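Local atomic coordinates of H/ACA ribonucleoprotein complex non-core subunit NAF1 (Saccharomyces cerevisiae, PDB entry 2V3M), a protein that is an RNA-binding factor required for the maturation of box H/ACA snoRNPs and for ribosome biogenesis, joining the assembling particle and later being replaced by GAR1. Residues P16-P19 and E20-I24; S38-N42 and N43-H47. All coordinates share one frame; numbering follows the deposited sequence.

Contact 1: P16-P19 and E20-I24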
# COMPACT_ATOMS: atom_id res chain seq x y z
N PRO A 16 2.69 -15.93 11.53
CA PRO A 16 1.95 -17.12 11.09
C PRO A 16 1.78 -17.26 9.53
O PRO A 16 1.66 -16.26 8.79
CB PRO A 16 0.61 -16.90 11.77
CG PRO A 16 0.38 -15.30 11.46
CD PRO A 16 1.83 -14.72 11.33
N GLU A 17 1.72 -18.52 9.09
CA GLU A 17 1.86 -18.92 7.74
C GLU A 17 0.96 -20.06 7.39
O GLU A 17 0.71 -20.96 8.19
CB GLU A 17 3.22 -19.46 7.67
CG GLU A 17 3.63 -19.69 6.37
CD GLU A 17 5.10 -19.74 6.28
OE1 GLU A 17 5.79 -19.22 7.15
OE2 GLU A 17 5.61 -20.30 5.31
N LEU A 18 0.56 -20.07 6.15
CA LEU A 18 -0.53 -20.90 5.78
C LEU A 18 -0.12 -21.97 4.82
O LEU A 18 0.46 -21.64 3.79
CB LEU A 18 -1.37 -20.01 4.97
CG LEU A 18 -2.61 -19.22 5.29
CD1 LEU A 18 -3.60 -20.04 5.21
CD2 LEU A 18 -2.71 -18.67 6.56
N PRO A 19 -0.47 -23.24 5.12
CA PRO A 19 -0.06 -24.30 4.21
C PRO A 19 -0.68 -24.07 2.83
O PRO A 19 -1.64 -23.32 2.63
CB PRO A 19 -0.59 -25.59 4.87
CG PRO A 19 -1.35 -25.16 6.03
CD PRO A 19 -1.26 -23.72 6.27
N GLU A 20 -0.09 -24.71 1.86
CA GLU A 20 -0.65 -24.68 0.51
C GLU A 20 -1.98 -25.40 0.35
O GLU A 20 -2.86 -24.87 -0.31
CB GLU A 20 0.24 -25.45 -0.43
CG GLU A 20 1.32 -24.69 -0.90
CD GLU A 20 2.34 -25.61 -1.51
OE1 GLU A 20 1.98 -26.73 -2.00
OE2 GLU A 20 3.52 -25.18 -1.49
N ASP A 21 -2.12 -26.63 0.86
CA ASP A 21 -3.39 -27.32 0.61
C ASP A 21 -4.52 -26.76 1.46
O ASP A 21 -5.60 -27.34 1.46
CB ASP A 21 -3.29 -28.82 0.83
CG ASP A 21 -2.70 -29.12 2.07
OD1 ASP A 21 -1.89 -28.33 2.40
OD2 ASP A 21 -3.01 -30.10 2.74
N TYR A 22 -4.28 -25.68 2.19
CA TYR A 22 -5.33 -25.11 3.01
C TYR A 22 -6.28 -24.44 2.06
O TYR A 22 -5.93 -23.54 1.27
CB TYR A 22 -4.79 -24.06 3.96
CG TYR A 22 -5.84 -23.38 4.80
CD1 TYR A 22 -6.49 -24.08 5.78
CD2 TYR A 22 -6.17 -22.02 4.60
CE1 TYR A 22 -7.44 -23.50 6.57
CE2 TYR A 22 -7.13 -21.40 5.41
CZ TYR A 22 -7.76 -22.20 6.39
OH TYR A 22 -8.72 -21.77 7.27
N GLU A 23 -7.50 -24.91 2.16
CA GLU A 23 -8.58 -24.26 1.45
C GLU A 23 -9.74 -23.95 2.34
O GLU A 23 -10.16 -24.80 3.13
CB GLU A 23 -9.14 -25.20 0.48
CG GLU A 23 -8.14 -25.71 -0.33
CD GLU A 23 -8.75 -26.32 -1.50
OE1 GLU A 23 -8.37 -25.83 -2.55
OE2 GLU A 23 -9.60 -27.23 -1.40
N ILE A 24 -10.30 -22.74 2.15
CA ILE A 24 -11.47 -22.38 2.92
C ILE A 24 -12.60 -23.25 2.45
O ILE A 24 -12.96 -23.31 1.27
CB ILE A 24 -11.82 -20.93 2.84
CG1 ILE A 24 -10.61 -20.08 3.28
CG2 ILE A 24 -12.98 -20.67 3.73
CD1 ILE A 24 -9.91 -19.19 2.18
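P19 and Y22 face each other across a tight bend, the proline ring leaning obliquely toward the base of the tyrosine. P19 CG lies 4.2 Å from Y22 CB, a loose apolar touch, while P19 O is nearer, 3.5 Å from the same Y22 CB. The Y22 ring swings back toward the preceding residues because chi1 (177°) sets CG opposite the backbone N, and there it meets L18. One branch of the leucine does the touching: L18 CD1 comes obliquely to Y22 CD2 at 3.3 Å, with Y22 CE2 next. E20 and D21 form the corner of the bend. E20 follows P19 directly; its CB stays near the P19 carbonyl through the peptide link, and the extended chain carries the carboxylate away from the contact. D21 turns its carboxylate back along the outside, OD1 standing 3.9 Å from P19 CB, a van der Waals approach only. No hydrogen bond crosses the bend. L18 also packs on L70 and M73 of strand 70-73, with I24 resting on L70 as well, so this arm is laid along an outermost strand of the sheet within this chain. The backbone angles of E20 and D21 are close to those of a type I beta turn with P19 as its first residue and Y22 as its last, a surface turn in the irregular segment before strand 30-40.

Contact 2: S38-N42 and N43-H47. With SO4 (sulfate ion), chain G.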
# COMPACT_ATOMS: atom_id res chain seq x y z
N SER A 38 -4.37 -3.01 -3.61
CA SER A 38 -3.01 -2.94 -4.06
C SER A 38 -2.14 -4.22 -3.89
O SER A 38 -2.37 -5.04 -3.02
CB SER A 38 -2.33 -1.81 -3.35
OG SER A 38 -1.22 -1.47 -4.13
N ALA A 39 -1.13 -4.36 -4.75
CA ALA A 39 -0.26 -5.51 -4.72
C ALA A 39 1.09 -5.12 -5.25
O ALA A 39 1.29 -4.95 -6.46
CB ALA A 39 -0.85 -6.65 -5.53
N PHE A 40 2.00 -4.94 -4.31
CA PHE A 40 3.41 -4.71 -4.65
C PHE A 40 4.31 -5.46 -3.66
O PHE A 40 3.98 -5.61 -2.47
CB PHE A 40 3.71 -3.24 -4.62
CG PHE A 40 3.52 -2.64 -3.29
CD1 PHE A 40 4.60 -2.49 -2.40
CD2 PHE A 40 2.28 -2.30 -2.86
CE1 PHE A 40 4.41 -2.00 -1.11
CE2 PHE A 40 2.09 -1.77 -1.62
CZ PHE A 40 3.19 -1.63 -0.74
N GLU A 41 5.39 -5.97 -4.18
CA GLU A 41 6.41 -6.60 -3.40
C GLU A 41 5.88 -7.61 -2.47
O GLU A 41 6.09 -7.52 -1.29
CB GLU A 41 7.23 -5.57 -2.66
CG GLU A 41 8.52 -5.23 -3.46
CD GLU A 41 9.37 -4.20 -2.74
OE1 GLU A 41 10.62 -4.26 -2.83
OE2 GLU A 41 8.75 -3.33 -2.06
N ASN A 42 5.19 -8.58 -3.02
CA ASN A 42 4.54 -9.58 -2.21
C ASN A 42 3.68 -9.02 -1.11
O ASN A 42 3.21 -9.81 -0.28
CB ASN A 42 5.53 -10.57 -1.59
CG ASN A 42 6.20 -11.43 -2.61
OD1 ASN A 42 5.61 -11.94 -3.58
ND2 ASN A 42 7.47 -11.62 -2.40
N ASN A 43 3.42 -7.70 -1.06
CA ASN A 43 2.34 -7.25 -0.16
C ASN A 43 1.00 -7.09 -0.86
O ASN A 43 0.96 -6.63 -2.02
CB ASN A 43 2.69 -5.97 0.47
CG ASN A 43 3.93 -6.07 1.30
OD1 ASN A 43 3.87 -6.37 2.53
ND2 ASN A 43 5.11 -5.77 0.67
N ILE A 44 -0.08 -7.46 -0.16
CA ILE A 44 -1.40 -7.23 -0.65
C ILE A 44 -2.03 -6.23 0.34
O ILE A 44 -1.96 -6.38 1.57
CB ILE A 44 -2.22 -8.55 -0.67
CG1 ILE A 44 -1.65 -9.52 -1.67
CG2 ILE A 44 -3.67 -8.30 -0.96
CD1 ILE A 44 -1.32 -8.92 -2.92
N ILE A 45 -2.64 -5.19 -0.21
CA ILE A 45 -3.20 -4.14 0.58
C ILE A 45 -4.74 -4.13 0.43
O ILE A 45 -5.23 -4.05 -0.68
CB ILE A 45 -2.71 -2.80 0.11
CG1 ILE A 45 -1.28 -2.66 0.46
CG2 ILE A 45 -3.44 -1.73 0.81
CD1 ILE A 45 -0.79 -3.36 1.50
N ILE A 46 -5.45 -4.16 1.54
CA ILE A 46 -6.92 -4.13 1.53
C ILE A 46 -7.44 -2.87 2.23
O ILE A 46 -6.92 -2.50 3.32
CB ILE A 46 -7.48 -5.42 2.23
CG1 ILE A 46 -6.85 -6.58 1.45
CG2 ILE A 46 -9.07 -5.44 2.31
CD1 ILE A 46 -7.40 -7.79 1.60
N HIS A 47 -8.41 -2.21 1.65
CA HIS A 47 -8.80 -0.99 2.25
C HIS A 47 -10.05 -1.31 3.01
O HIS A 47 -11.00 -1.84 2.41
CB HIS A 47 -9.11 0.06 1.20
CG HIS A 47 -9.24 1.45 1.75
ND1 HIS A 47 -9.49 2.55 0.95
CD2 HIS A 47 -9.17 1.94 3.01
CE1 HIS A 47 -9.54 3.66 1.69
NE2 HIS A 47 -9.35 3.31 2.95
S SO4 G . 5.92 -5.79 -7.37
O1 SO4 G . 6.61 -4.80 -6.54
O2 SO4 G . 4.57 -5.31 -7.71
O3 SO4 G . 6.65 -6.05 -8.60
O4 SO4 G . 5.92 -7.05 -6.62
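S38 O takes the amide of I45 at 2.8 Å (S38 O to I45 N), a nearly straight bond at 165° whose donor is tilted from the carbonyl plane; the CA-H of I44 also points at this oxygen. The return bond, S38 N to I45 O, is longer at 3.2 Å but lies in the carbonyl plane on a lone pair. Beside this pair, A39 CB packs on I44 CD1 at 3.5 Å, on the face covered by helix 95-102. On the other face S38 CB meets I45 CB at 3.6 Å. F40 chi1 (63°) sets CG between backbone N and carbonyl carbon, directing the ring to I45, CE2 obliquely 4.1 Å from I45 CG1. S38 OG, in plane at the F40 ring edge, is hydrogen-bonded to S38 OG of the second subunit. N43 ND2 makes a weak bond to F40 O (3.3 Å), while N43 OD1 accepts from R87 NE. With an alanine in place of N43, R87 NE would probably lack this acceptor and the turn its weak side-chain link to F40 O. E41 N gives a hydrogen bond to O4 of a sulfate ion, probably from the crystallisation liquor, at 2.7 Å. E41 and N42 are the central residues of a type I' turn, the two-residue loop of a beta hairpin between strands 30-40 and 43-48 of the Gar1-like domain.

The two contacts are both local, each folding one continuous piece of chain back on itself, but they sit about 19 Å apart between centres and do not touch. Contact 1 belongs to the surface: a leucine, a proline and a tyrosine pack round an irregular bend without a hydrogen bond, before the first strand begins. Contact 2 is largely buried and rests on paired backbone amides, with apolar side chains on both faces of the sheet and the second subunit against one of them. They share no element, yet strand 70-73 links them indirectly, since L18 and I24 of contact 1 and I44 and I46 of contact 2 all pack on it.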